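Local coordinates for possible prolidase (Bifidobacterium longum NCC2705, PDB 2P9B), which is a putative prolidase of the amidohydrolase family, probably hydrolysing carbon-nitrogen bonds, perhaps other than peptide bonds, though its substrate is uncertain, at residues A[332-337]-A[367-372]. Sequence-based numbering, arbitrary orientation.
Sequences QAHEAG and AGFSPA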
ATOM      1  N   GLN A 332      15.400  11.559   3.432  1.00 13.59           N
ATOM      2  CA  GLN A 332      16.271  11.924   2.325  1.00 14.44           C
ATOM      3  C   GLN A 332      15.501  11.842   1.017  1.00 13.40           C
ATOM      4  O   GLN A 332      15.552  12.754   0.197  1.00 14.32           O
ATOM      5  CB  GLN A 332      17.475  10.988   2.273  1.00 15.76           C
ATOM      6  CG  GLN A 332      18.351  11.070   3.505  1.00 18.55           C
ATOM      7  CD  GLN A 332      19.433  10.023   3.507  1.00 19.81           C
ATOM      8  OE1 GLN A 332      19.171   8.852   3.249  1.00 18.60           O
ATOM      9  NE2 GLN A 332      20.660  10.435   3.816  1.00 20.91           N
ATOM     10  N   ALA A 333      14.781  10.741   0.830  1.00 14.14           N
ATOM     11  CA  ALA A 333      13.997  10.547  -0.383  1.00 13.68           C
ATOM     12  C   ALA A 333      12.987  11.683  -0.552  1.00 14.24           C
ATOM     13  O   ALA A 333      12.797  12.200  -1.655  1.00 14.65           O
ATOM     14  CB  ALA A 333      13.277   9.195  -0.329  1.00 12.88           C
ATOM     15  N   HIS A 334      12.337  12.070   0.541  1.00 14.92           N
ATOM     16  CA  HIS A 334      11.356  13.152   0.497  1.00 16.54           C
ATOM     17  C   HIS A 334      12.062  14.447   0.100  1.00 17.33           C
ATOM     18  O   HIS A 334      11.571  15.207  -0.733  1.00 18.40           O
ATOM     19  CB  HIS A 334      10.690  13.321   1.867  1.00 19.59           C
ATOM     20  CG  HIS A 334       9.625  14.374   1.897  1.00 22.38           C
ATOM     21  ND1 HIS A 334       8.486  14.304   1.124  1.00 24.50           N
ATOM     22  CD2 HIS A 334       9.523  15.521   2.611  1.00 25.98           C
ATOM     23  CE1 HIS A 334       7.728  15.358   1.362  1.00 24.19           C
ATOM     24  NE2 HIS A 334       8.333  16.113   2.261  1.00 25.63           N
ATOM     25  N   GLU A 335      13.222  14.678   0.703  1.00 18.24           N
ATOM     26  CA  GLU A 335      14.023  15.868   0.431  1.00 21.32           C
ATOM     27  C   GLU A 335      14.433  15.927  -1.045  1.00 20.20           C
ATOM     28  O   GLU A 335      14.476  17.005  -1.649  1.00 20.54           O
ATOM     29  CB  GLU A 335      15.262  15.850   1.329  1.00 24.15           C
ATOM     30  CG  GLU A 335      16.195  17.039   1.193  1.00 31.75           C
ATOM     31  CD  GLU A 335      17.270  17.046   2.269  1.00 35.64           C
ATOM     32  OE1 GLU A 335      17.991  16.033   2.406  1.00 38.15           O
ATOM     33  OE2 GLU A 335      17.391  18.064   2.983  1.00 39.85           O
ATOM     34  N   ALA A 336      14.713  14.764  -1.623  1.00 18.45           N
ATOM     35  CA  ALA A 336      15.128  14.680  -3.023  1.00 18.58           C
ATOM     36  C   ALA A 336      13.954  14.628  -4.002  1.00 18.92           C
ATOM     37  O   ALA A 336      14.154  14.567  -5.215  1.00 19.94           O
ATOM     38  CB  ALA A 336      16.029  13.467  -3.221  1.00 18.88           C
ATOM     39  N   GLY A 337      12.733  14.635  -3.473  1.00 18.09           N
ATOM     40  CA  GLY A 337      11.556  14.606  -4.322  1.00 17.19           C
ATOM     41  C   GLY A 337      11.298  13.302  -5.059  1.00 17.18           C
ATOM     42  O   GLY A 337      10.754  13.308  -6.162  1.00 17.96           O
ATOM     43  N   ALA A 367       9.387  11.509   8.415  1.00 17.81           N
ATOM     44  CA  ALA A 367       9.975  11.792   7.106  1.00 18.81           C
ATOM     45  C   ALA A 367       9.809  13.204   6.568  1.00 19.31           C
ATOM     46  O   ALA A 367      10.044  13.450   5.385  1.00 20.71           O
ATOM     47  CB  ALA A 367       9.448  10.793   6.086  1.00 19.44           C
ATOM     48  N   GLY A 368       9.398  14.127   7.428  1.00 20.50           N
ATOM     49  CA  GLY A 368       9.239  15.506   7.001  1.00 19.96           C
ATOM     50  C   GLY A 368       8.074  15.794   6.071  1.00 18.73           C
ATOM     51  O   GLY A 368       8.070  16.821   5.399  1.00 17.93           O
ATOM     52  N   PHE A 369       7.091  14.896   6.022  1.00 16.06           N
ATOM     53  CA  PHE A 369       5.923  15.105   5.175  1.00 15.53           C
ATOM     54  C   PHE A 369       4.939  16.029   5.854  1.00 14.86           C
ATOM     55  O   PHE A 369       4.865  16.082   7.078  1.00 15.91           O
ATOM     56  CB  PHE A 369       5.152  13.803   4.929  1.00 15.20           C
ATOM     57  CG  PHE A 369       5.689  12.960   3.824  1.00 14.07           C
ATOM     58  CD1 PHE A 369       4.884  12.648   2.730  1.00 13.69           C
ATOM     59  CD2 PHE A 369       6.958  12.410   3.904  1.00 14.54           C
ATOM     60  CE1 PHE A 369       5.341  11.798   1.730  1.00 13.16           C
ATOM     61  CE2 PHE A 369       7.427  11.557   2.909  1.00 15.23           C
ATOM     62  CZ  PHE A 369       6.617  11.250   1.823  1.00 13.95           C
ATOM     63  N   SER A 370       4.170  16.742   5.045  1.00 16.32           N
ATOM     64  CA  SER A 370       3.123  17.597   5.563  1.00 15.50           C
ATOM     65  C   SER A 370       1.902  16.684   5.440  1.00 15.92           C
ATOM     66  O   SER A 370       1.935  15.705   4.691  1.00 14.97           O
ATOM     67  CB  SER A 370       2.939  18.821   4.668  1.00 16.16           C
ATOM     68  OG  SER A 370       2.377  18.453   3.418  1.00 15.46           O
ATOM     69  N   PRO A 371       0.822  16.967   6.182  1.00 15.64           N
ATOM     70  CA  PRO A 371      -0.363  16.108   6.071  1.00 15.54           C
ATOM     71  C   PRO A 371      -0.831  15.989   4.622  1.00 15.02           C
ATOM     72  O   PRO A 371      -1.195  14.906   4.160  1.00 14.86           O
ATOM     73  CB  PRO A 371      -1.384  16.827   6.949  1.00 16.02           C
ATOM     74  CG  PRO A 371      -0.523  17.363   8.048  1.00 16.79           C
ATOM     75  CD  PRO A 371       0.669  17.928   7.290  1.00 16.37           C
ATOM     76  N   ALA A 372      -0.824  17.112   3.912  1.00 14.82           N
ATOM     77  CA  ALA A 372      -1.247  17.143   2.515  1.00 12.31           C
ATOM     78  C   ALA A 372      -0.409  16.183   1.672  1.00 12.77           C
ATOM     79  O   ALA A 372      -0.941  15.419   0.865  1.00 12.72           O
ATOM     80  CB  ALA A 372      -1.128  18.562   1.968  1.00 13.05           C
TER
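His-334 and Phe-369 form an offset stack that joins the C-terminal end of helix 313-335 to the turn between helices 356-367 and 371-385, among the helices of the amidohydrolase fold, a TIM-barrel family. The ring centroids lie 4.1 Å apart and the planes meet at 22°, so the rings are close to parallel. The displacement shows in the atoms that meet: His-334 ND1 stands over one face of the phenyl ring, toward its rim, 3.4 Å from Phe-369 CE2, while Phe-369 CD2 lies over a face of the imidazole, likewise near the rim. The CD2-NE2 side of the imidazole borders the backbone of the turn, where His-334 NE2 is 3.2 Å from Gly-368 O, and His-334 CD2 lies 3.5 Å from Ala-367 O; both oxygens approach the ring obliquely. A chi1 of -178° turns CG of His-334 away from the backbone N and across to the turn. With an alanine here, the stacked face of Phe-369 would probably lose its partner and a gap would open beside the Gly-368 carbonyl.

Helix ends flank both sides of the stack. Gly-337, at positive phi, ends the first helix in a Schellman motif, and Gly-337 N donates to His-334 O at 3.0 Å. Across the contact, Gly-368 also has positive phi just after helix 356-367, and a backbone hydrogen bond ties Phe-369 to Leu-363. Helix 371-385 supplies the next shell: Glu-373 touches His-334 and Ala-377 touches Phe-369. Ser-370 is its N-cap, consistent with a capping box: OG caps a first-turn backbone N, and Ser-370 N donates to Glu-373 OE1.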